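Local coordinates for uncharacterized protein (Slackia heliotrinireducens DSM 20476, PDB 4S1P), which is a putative SGNH hydrolase, probably an esterase of the GDSL-like lipase/acylhydrolase family, whose substrate is not known, at residues A[134-137]-A[138-142]; A[123-126]-A[127-131]; A[72-75]-A[76-80]. All blocks are in the same frame, centred on the assembly; numbering follows the deposited sequence.

Interaction 1: A[134-137]-A[138-142]; sequences FAQA and AADSG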
ATOM      1  N   PHE A 134      10.712   0.169  -1.933  1.00 12.13           N
ATOM      2  CA  PHE A 134      10.127   0.298  -0.616  1.00 12.32           C
ATOM      3  C   PHE A 134      11.164   0.584   0.459  1.00 12.43           C
ATOM      4  O   PHE A 134      10.916   1.382   1.364  1.00 14.10           O
ATOM      5  CB  PHE A 134       9.340  -0.971  -0.257  1.00 12.48           C
ATOM      6  CG  PHE A 134       8.151  -1.220  -1.184  1.00 10.70           C
ATOM      7  CD1 PHE A 134       7.254  -0.197  -1.489  1.00 12.03           C
ATOM      8  CD2 PHE A 134       7.925  -2.471  -1.719  1.00 11.65           C
ATOM      9  CE1 PHE A 134       6.184  -0.411  -2.316  1.00 11.99           C
ATOM     10  CE2 PHE A 134       6.820  -2.693  -2.548  1.00 12.44           C
ATOM     11  CZ  PHE A 134       5.973  -1.660  -2.843  1.00 14.40           C
ATOM     12  N   ALA A 135      12.321  -0.054   0.350  1.00 13.31           N
ATOM     13  CA  ALA A 135      13.360   0.161   1.353  1.00 14.20           C
ATOM     14  C   ALA A 135      13.843   1.609   1.332  1.00 13.59           C
ATOM     15  O   ALA A 135      14.024   2.251   2.390  1.00 16.35           O
ATOM     16  CB  ALA A 135      14.511  -0.793   1.100  1.00 15.11           C
ATOM     17  N   GLN A 136      14.056   2.143   0.128  1.00 12.99           N
ATOM     18  CA  GLN A 136      14.529   3.502  -0.001  1.00 15.60           C
ATOM     19  C   GLN A 136      13.460   4.502   0.466  1.00 14.23           C
ATOM     20  O   GLN A 136      13.762   5.481   1.145  1.00 16.15           O
ATOM     21  CB  GLN A 136      14.954   3.810  -1.429  1.00 19.07           C
ATOM     22  CG  GLN A 136      15.763   5.104  -1.505  1.00 26.54           C
ATOM     23  CD  GLN A 136      17.077   5.028  -0.708  1.00 32.44           C
ATOM     24  OE1 GLN A 136      17.895   4.134  -0.931  1.00 36.03           O
ATOM     25  NE2 GLN A 136      17.272   5.959   0.227  1.00 37.03           N
ATOM     26  N   ALA A 137      12.188   4.224   0.165  1.00 13.77           N
ATOM     27  CA  ALA A 137      11.129   5.154   0.542  1.00 13.84           C
ATOM     28  C   ALA A 137      10.918   5.152   2.058  1.00 12.89           C
ATOM     29  O   ALA A 137      10.718   6.229   2.655  1.00 15.42           O
ATOM     30  CB  ALA A 137       9.854   4.812  -0.218  1.00 15.46           C
ATOM     31  N   ALA A 138      11.077   3.984   2.677  1.00 13.16           N
ATOM     32  CA  ALA A 138      10.937   3.882   4.127  1.00 15.04           C
ATOM     33  C   ALA A 138      12.054   4.692   4.771  1.00 17.17           C
ATOM     34  O   ALA A 138      11.803   5.457   5.706  1.00 19.91           O
ATOM     35  CB  ALA A 138      10.960   2.432   4.606  1.00 15.91           C
ATOM     36  N   ALA A 139      13.278   4.533   4.273  1.00 16.19           N
ATOM     37  CA  ALA A 139      14.428   5.219   4.874  1.00 18.47           C
ATOM     38  C   ALA A 139      14.342   6.733   4.703  1.00 19.14           C
ATOM     39  O   ALA A 139      14.624   7.493   5.645  1.00 23.54           O
ATOM     40  CB  ALA A 139      15.694   4.699   4.260  1.00 20.91           C
ATOM     41  N   ASP A 140      13.993   7.171   3.490  1.00 16.49           N
ATOM     42  CA  ASP A 140      13.955   8.584   3.194  1.00 18.85           C
ATOM     43  C   ASP A 140      12.869   9.340   3.921  1.00 21.46           C
ATOM     44  O   ASP A 140      13.075  10.492   4.300  1.00 23.58           O
ATOM     45  CB  ASP A 140      13.792   8.814   1.700  1.00 21.02           C
ATOM     46  CG  ASP A 140      15.051   8.452   0.892  1.00 27.78           C
ATOM     47  OD1 ASP A 140      16.126   8.131   1.478  1.00 33.69           O
ATOM     48  OD2 ASP A 140      14.960   8.471  -0.359  1.00 39.00           O
ATOM     49  N   SER A 141      11.723   8.687   4.107  0.70 21.49           N
ATOM     50  CA  SER A 141      10.508   9.315   4.628  0.70 21.75           C
ATOM     51  C   SER A 141      10.316   9.130   6.126  0.70 21.16           C
ATOM     52  O   SER A 141       9.543   9.841   6.765  0.70 27.84           O
ATOM     53  CB  SER A 141       9.290   8.689   3.925  0.70 22.20           C
ATOM     54  OG  SER A 141       9.110   7.328   4.329  0.70 22.30           O
ATOM     55  N   GLY A 142      10.962   8.115   6.676  1.00 20.83           N
ATOM     56  CA  GLY A 142      10.686   7.699   8.036  1.00 23.24           C
ATOM     57  C   GLY A 142       9.391   6.953   8.199  1.00 22.56           C
ATOM     58  O   GLY A 142       8.899   6.804   9.311  1.00 28.70           O
TER
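Gln136 and Asp140, one helical turn apart, are joined at their side-chain ends: NE2 of Gln136 donates to OD1 of Asp140 over 2.8 Å. The oxygen lies practically in the amide plane, but NE2 meets the carboxylate from above its plane, the two flat groups are turned 47° against each other, and the hydrogen bond is bent (143° at the hydrogen). A bend in the Gln136 chain, chi2 62°, carries the amide along the helix to the aspartate.

The second polar centre is the carbonyl of Ala137, gripped twice by Ser141. In the conformer described, OG of Ser141 donates to O of Ala137 at 2.6 Å, while N of Ser141 makes the helical bond to the same oxygen at 3.0 Å from the opposite face of the carbonyl. OG also binds N of Ala143, tying the end of the helix to the chain that leaves it. Gly142 takes a positive phi there, and its N makes a weak bond to O of Ala138 at 3.0 Å. Helical bonds run from Ala138 N to Phe134 O (2.9 Å), from Ala139 N to Ala135 O and from Asp140 N to Gln136 O.

Packing belongs to the inner face of this end of helix 123-141, shortly before strand 144-147: Phe134, Ala137 and Ala138 lie on Ile103 of strand 100-105, and Ala137 also meets Tyr83 and Val87 of helix 80-96.

Interaction 2: A[123-126]-A[127-131]; sequences HDDM and SLRMA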
ATOM      1  N   HIS A 123      10.677 -11.709 -13.468  1.00 14.58           N
ATOM      2  CA  HIS A 123      10.206 -11.817 -12.107  1.00 15.55           C
ATOM      3  C   HIS A 123      11.292 -11.354 -11.111  1.00 14.11           C
ATOM      4  O   HIS A 123      11.019 -10.635 -10.155  1.00 15.22           O
ATOM      5  CB  HIS A 123       9.750 -13.236 -11.793  1.00 14.83           C
ATOM      6  CG  HIS A 123       9.184 -13.362 -10.432  1.00 16.24           C
ATOM      7  ND1 HIS A 123       9.899 -13.807  -9.342  1.00 20.88           N
ATOM      8  CD2 HIS A 123       7.968 -13.008  -9.972  1.00 16.92           C
ATOM      9  CE1 HIS A 123       9.130 -13.730  -8.266  1.00 20.40           C
ATOM     10  NE2 HIS A 123       7.943 -13.291  -8.641  1.00 19.74           N
ATOM     11  N   ASP A 124      12.537 -11.758 -11.349  1.00 15.24           N
ATOM     12  CA  ASP A 124      13.648 -11.309 -10.482  0.70 15.91           C
ATOM     13  C   ASP A 124      13.810  -9.789 -10.527  1.00 15.05           C
ATOM     14  O   ASP A 124      14.013  -9.145  -9.491  1.00 16.00           O
ATOM     15  CB  ASP A 124      14.976 -11.972 -10.846  0.70 18.85           C
ATOM     16  CG  ASP A 124      15.157 -13.349 -10.242  0.70 24.05           C
ATOM     17  OD1 ASP A 124      14.416 -13.763  -9.330  0.70 28.32           O
ATOM     18  OD2 ASP A 124      16.093 -14.022 -10.707  0.70 32.03           O
ATOM     19  N   ASP A 125      13.711  -9.205 -11.728  1.00 14.58           N
ATOM     20  CA  ASP A 125      13.906  -7.752 -11.876  1.00 15.70           C
ATOM     21  C   ASP A 125      12.793  -7.022 -11.126  1.00 14.37           C
ATOM     22  O   ASP A 125      13.047  -6.093 -10.351  1.00 14.75           O
ATOM     23  CB  ASP A 125      13.902  -7.392 -13.365  1.00 17.18           C
ATOM     24  CG  ASP A 125      14.231  -5.931 -13.679  1.00 22.44           C
ATOM     25  OD1 ASP A 125      14.896  -5.260 -12.899  1.00 24.38           O
ATOM     26  OD2 ASP A 125      13.903  -5.474 -14.811  1.00 26.08           O
HETATM   27  N   MSE A 126      11.556  -7.480 -11.286  1.00 12.89           N
HETATM   28  CA  MSE A 126      10.454  -6.819 -10.584  1.00 12.41           C
HETATM   29  C   MSE A 126      10.627  -6.957  -9.068  1.00 12.88           C
HETATM   30  O   MSE A 126      10.390  -6.017  -8.309  1.00 13.28           O
HETATM   31  CB  MSE A 126       9.092  -7.363 -11.010  1.00 12.40           C
HETATM   32  CG  MSE A 126       7.974  -6.562 -10.346  1.00 14.15           C
HETATM   33 SE   MSE A 126       6.222  -7.052 -11.038  0.65 14.41          SE
HETATM   34  CE  MSE A 126       5.228  -5.663 -10.094  1.00 20.18           C
ATOM     35  N   SER A 127      10.994  -8.156  -8.626  1.00 12.68           N
ATOM     36  CA  SER A 127      11.194  -8.461  -7.204  1.00 13.75           C
ATOM     37  C   SER A 127      12.186  -7.475  -6.584  1.00 12.82           C
ATOM     38  O   SER A 127      11.943  -6.923  -5.509  1.00 14.09           O
ATOM     39  CB  SER A 127      11.677  -9.915  -7.035  1.00 14.29           C
ATOM     40  OG  SER A 127      10.649 -10.896  -7.362  1.00 17.58           O
ATOM     41  N   LEU A 128      13.300  -7.266  -7.273  1.00 12.94           N
ATOM     42  CA  LEU A 128      14.379  -6.444  -6.735  0.60 13.48           C
ATOM     43  C   LEU A 128      14.007  -4.979  -6.814  1.00 13.43           C
ATOM     44  O   LEU A 128      14.242  -4.215  -5.878  1.00 14.75           O
ATOM     45  CB  LEU A 128      15.681  -6.712  -7.488  0.60 15.38           C
ATOM     46  CG  LEU A 128      16.236  -8.143  -7.386  0.60 18.43           C
ATOM     47  CD1 LEU A 128      17.545  -8.303  -8.133  0.60 21.10           C
ATOM     48  CD2 LEU A 128      16.398  -8.550  -5.938  0.60 21.18           C
ATOM     49  N   ARG A 129      13.416  -4.575  -7.933  1.00 13.42           N
ATOM     50  CA  ARG A 129      13.003  -3.183  -8.069  0.70 14.02           C
ATOM     51  C   ARG A 129      11.983  -2.766  -7.026  1.00 13.33           C
ATOM     52  O   ARG A 129      12.056  -1.667  -6.428  1.00 15.46           O
ATOM     53  CB  ARG A 129      12.474  -2.898  -9.451  0.70 14.63           C
ATOM     54  CG  ARG A 129      13.552  -2.920 -10.527  0.70 15.45           C
ATOM     55  CD  ARG A 129      13.014  -2.688 -11.933  0.70 19.64           C
ATOM     56  NE  ARG A 129      14.091  -2.624 -12.928  0.70 24.30           N
ATOM     57  CZ  ARG A 129      14.805  -1.545 -13.255  0.70 26.02           C
ATOM     58  NH1 ARG A 129      14.609  -0.391 -12.658  0.70 28.56           N
ATOM     59  NH2 ARG A 129      15.749  -1.636 -14.197  0.70 30.98           N
HETATM   60  N   MSE A 130      11.009  -3.637  -6.779  1.00 12.77           N
HETATM   61  CA  MSE A 130       9.982  -3.337  -5.761  0.80 12.55           C
HETATM   62  C   MSE A 130      10.647  -3.240  -4.375  1.00 13.12           C
HETATM   63  O   MSE A 130      10.402  -2.293  -3.600  1.00 13.73           O
HETATM   64  CB  MSE A 130       8.871  -4.419  -5.738  0.80 12.80           C
HETATM   65  CG  MSE A 130       8.032  -4.561  -7.035  0.80 14.83           C
HETATM   66 SE   MSE A 130       6.836  -3.064  -7.332  0.52 13.14          SE
HETATM   67  CE  MSE A 130       5.523  -3.620  -6.009  0.80 14.21           C
ATOM     68  N   ALA A 131      11.476  -4.231  -4.042  1.00 13.39           N
ATOM     69  CA  ALA A 131      12.092  -4.264  -2.716  1.00 13.45           C
ATOM     70  C   ALA A 131      12.947  -3.027  -2.512  1.00 12.66           C
ATOM     71  O   ALA A 131      12.931  -2.424  -1.425  1.00 14.82           O
ATOM     72  CB  ALA A 131      12.913  -5.545  -2.536  1.00 16.49           C
TER
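The carbonyls of His123 through Met126 each accept the N-H four residues on, an unbroken run of alpha-helical bonds, from Ser127 N to His123 O at 2.9 Å up to Met130 N to Met126 O at 2.9 Å. His123 O carries a second donor: OG of Ser127 reaches it at 2.8 Å from above the carbonyl plane, on the face opposite to that used by N. With OG anti to the carbonyl carbon (chi1 -69°), the hydroxyl also rests over a face of the His123 imidazole, offset toward the rim, 3.3 Å from CE1.

Asp125 and Arg129 form an i to i+4 salt bridge in the conformer described. The extended arginine brings NE to OD1 of Asp125 at 2.8 Å, but the bond is bent (136°) and the carboxylate and guanidinium planes stand 68° apart. On another side of the helix, the selenomethionines Met126 and Met130 lie side by side, with CG of Met126 3.9 Å from CG of Met130 in the Met130 conformer described.

Both of these side chains are buried. Met126 touches Leu116 of helix 114-119 and Tyr109 in a loop, while Met130 rests on Pro76 and Ala77 of helix 75-78, and Arg129 touches Ala77.

Interaction 3: A[72-75]-A[76-80]; sequences MSHG and PATSP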
HETATM    1  N   MSE A  72      -0.063   1.889  -6.873  1.00 13.18           N
HETATM    2  CA  MSE A  72      -0.406   1.029  -8.010  1.00 13.72           C
HETATM    3  C   MSE A  72       0.638  -0.070  -8.091  1.00 14.05           C
HETATM    4  O   MSE A  72       1.828   0.178  -7.962  1.00 13.87           O
HETATM    5  CB  MSE A  72      -0.505   1.917  -9.258  1.00 16.99           C
HETATM    6  CG  MSE A  72      -1.165   1.210 -10.446  1.00 19.16           C
HETATM    7 SE   MSE A  72       0.213   0.261 -11.480  0.65 20.83          SE
HETATM    8  CE  MSE A  72       1.266   1.804 -12.103  1.00 27.98           C
ATOM      9  N   SER A  73       0.172  -1.285  -8.354  1.00 13.66           N
ATOM     10  CA  SER A  73       0.915  -2.502  -8.050  1.00 15.98           C
ATOM     11  C   SER A  73       2.256  -2.694  -8.735  1.00 14.83           C
ATOM     12  O   SER A  73       3.088  -3.408  -8.200  1.00 16.49           O
ATOM     13  CB  SER A  73       0.044  -3.750  -8.306  1.00 16.31           C
ATOM     14  OG  SER A  73      -0.331  -3.814  -9.649  1.00 18.80           O
ATOM     15  N   HIS A  74       2.484  -2.064  -9.895  1.00 13.17           N
ATOM     16  CA  HIS A  74       3.825  -2.104 -10.493  1.00 14.07           C
ATOM     17  C   HIS A  74       4.547  -0.771 -10.459  1.00 14.74           C
ATOM     18  O   HIS A  74       5.719  -0.670 -10.894  1.00 15.72           O
ATOM     19  CB  HIS A  74       3.837  -2.695 -11.910  1.00 14.83           C
ATOM     20  CG  HIS A  74       3.039  -1.941 -12.919  1.00 15.33           C
ATOM     21  ND1 HIS A  74       3.503  -0.788 -13.501  1.00 17.82           N
ATOM     22  CD2 HIS A  74       1.877  -2.242 -13.547  1.00 17.19           C
ATOM     23  CE1 HIS A  74       2.641  -0.384 -14.419  1.00 19.34           C
ATOM     24  NE2 HIS A  74       1.642  -1.253 -14.469  1.00 18.53           N
ATOM     25  N   GLY A  75       3.850   0.251  -9.958  1.00 12.85           N
ATOM     26  CA  GLY A  75       4.435   1.600  -9.943  1.00 12.35           C
ATOM     27  C   GLY A  75       5.810   1.749  -9.353  1.00 13.48           C
ATOM     28  O   GLY A  75       6.672   2.420  -9.927  1.00 14.33           O
ATOM     29  N   PRO A  76       6.063   1.161  -8.185  1.00 12.99           N
ATOM     30  CA  PRO A  76       7.395   1.310  -7.624  1.00 14.27           C
ATOM     31  C   PRO A  76       8.502   0.769  -8.512  1.00 14.66           C
ATOM     32  O   PRO A  76       9.641   1.245  -8.425  1.00 16.75           O
ATOM     33  CB  PRO A  76       7.299   0.582  -6.278  1.00 13.90           C
ATOM     34  CG  PRO A  76       5.851   0.637  -5.966  1.00 13.43           C
ATOM     35  CD  PRO A  76       5.163   0.456  -7.267  1.00 12.89           C
ATOM     36  N   ALA A  77       8.173  -0.220  -9.336  1.00 14.49           N
ATOM     37  CA  ALA A  77       9.117  -0.773 -10.310  1.00 14.58           C
ATOM     38  C   ALA A  77       9.209   0.023 -11.607  1.00 17.87           C
ATOM     39  O   ALA A  77      10.322   0.207 -12.142  1.00 19.95           O
ATOM     40  CB  ALA A  77       8.816  -2.233 -10.626  1.00 15.85           C
ATOM     41  N   THR A  78       8.061   0.411 -12.164  1.00 15.16           N
ATOM     42  CA  THR A  78       8.027   1.032 -13.495  1.00 16.50           C
ATOM     43  C   THR A  78       8.128   2.590 -13.510  1.00 17.49           C
ATOM     44  O   THR A  78       8.576   3.166 -14.501  1.00 20.03           O
ATOM     45  CB  THR A  78       6.798   0.575 -14.252  1.00 18.42           C
ATOM     46  OG1 THR A  78       5.614   0.937 -13.527  1.00 18.28           O
ATOM     47  CG2 THR A  78       6.809  -0.951 -14.481  1.00 20.38           C
ATOM     48  N   SER A  79       7.682   3.229 -12.422  1.00 16.07           N
ATOM     49  CA  SER A  79       7.780   4.667 -12.223  0.70 16.95           C
ATOM     50  C   SER A  79       8.340   4.935 -10.828  1.00 14.24           C
ATOM     51  O   SER A  79       7.653   5.499  -9.970  1.00 15.21           O
ATOM     52  CB  SER A  79       6.415   5.335 -12.414  0.70 18.52           C
ATOM     53  OG  SER A  79       5.952   5.201 -13.751  0.70 18.15           O
ATOM     54  N   PRO A  80       9.589   4.498 -10.576  1.00 15.29           N
ATOM     55  CA  PRO A  80      10.157   4.571  -9.239  1.00 14.57           C
ATOM     56  C   PRO A  80      10.286   5.979  -8.709  1.00 14.34           C
ATOM     57  O   PRO A  80      10.148   6.193  -7.512  1.00 14.33           O
ATOM     58  CB  PRO A  80      11.548   3.907  -9.379  1.00 16.68           C
ATOM     59  CG  PRO A  80      11.848   4.012 -10.855  1.00 17.44           C
ATOM     60  CD  PRO A  80      10.502   3.807 -11.506  1.00 16.63           C
TER
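His74 and Thr78 are joined across this turn. ND1 of His74 and OG1 of Thr78 are hydrogen-bonded at 2.7 Å, the hydroxyl lying at the ring's edge, in its plane. His74 is set for this by chi1 62°, which lifts the ring to the side where Thr78 stands. The backbone oxygen of His74 accepts from Thr78 N at 2.9 Å, nearly head-on, and Ala77 N adds a weak bond of the same length; Thr78 OG1 also lies 3.1 Å from His74 O.

Other backbone groups are paired too. Gly75 N closes a type I turn on Met72 O at 2.8 Å, and Ser79 N reaches Gly75 O at 2.8 Å. Pro76 has no N-H to satisfy, which suits the first turn of a helix. The selenium of Met72 sits over one face of the His74 imidazole, above the ring centre. Replacing His74 with an alanine removes the ring, which would probably leave the Thr78 hydroxyl freer to turn and open a gap beneath the selenium of Met72.

Ser73 OG bonds with Tyr109 OH and with an unidentified ligand, probably from the crystallisation liquor. The Ser73 side chain lies near Ser12, His167 and Asp164, a probable catalytic triad, without touching them. The turn thus leads from strand 66-69 past the likely active site into helix 75-78, where Pro76 packs on Met130, Ala133 and Phe134 of helix 123-141.

How the interactions relate
Along the chain the order is interaction 3, then interaction 2, then interaction 1. The last two lie on one helix, 123-141, at its beginning and its end, with centres about 16 Å apart. Interaction 3, at the loop and short helix after strand 66-69, is about 10 Å from interaction 2 and about 15 Å from interaction 1 between centres. It touches both: the methyl CE of Met126 lies 3.7 Å from CB of His74, and CE1 of Phe134 is 3.8 Å from CG of Pro76. The helix thus backs the loop beside the probable active site, while its far end leads on to strand 144-147 at the edge of the parallel sheet.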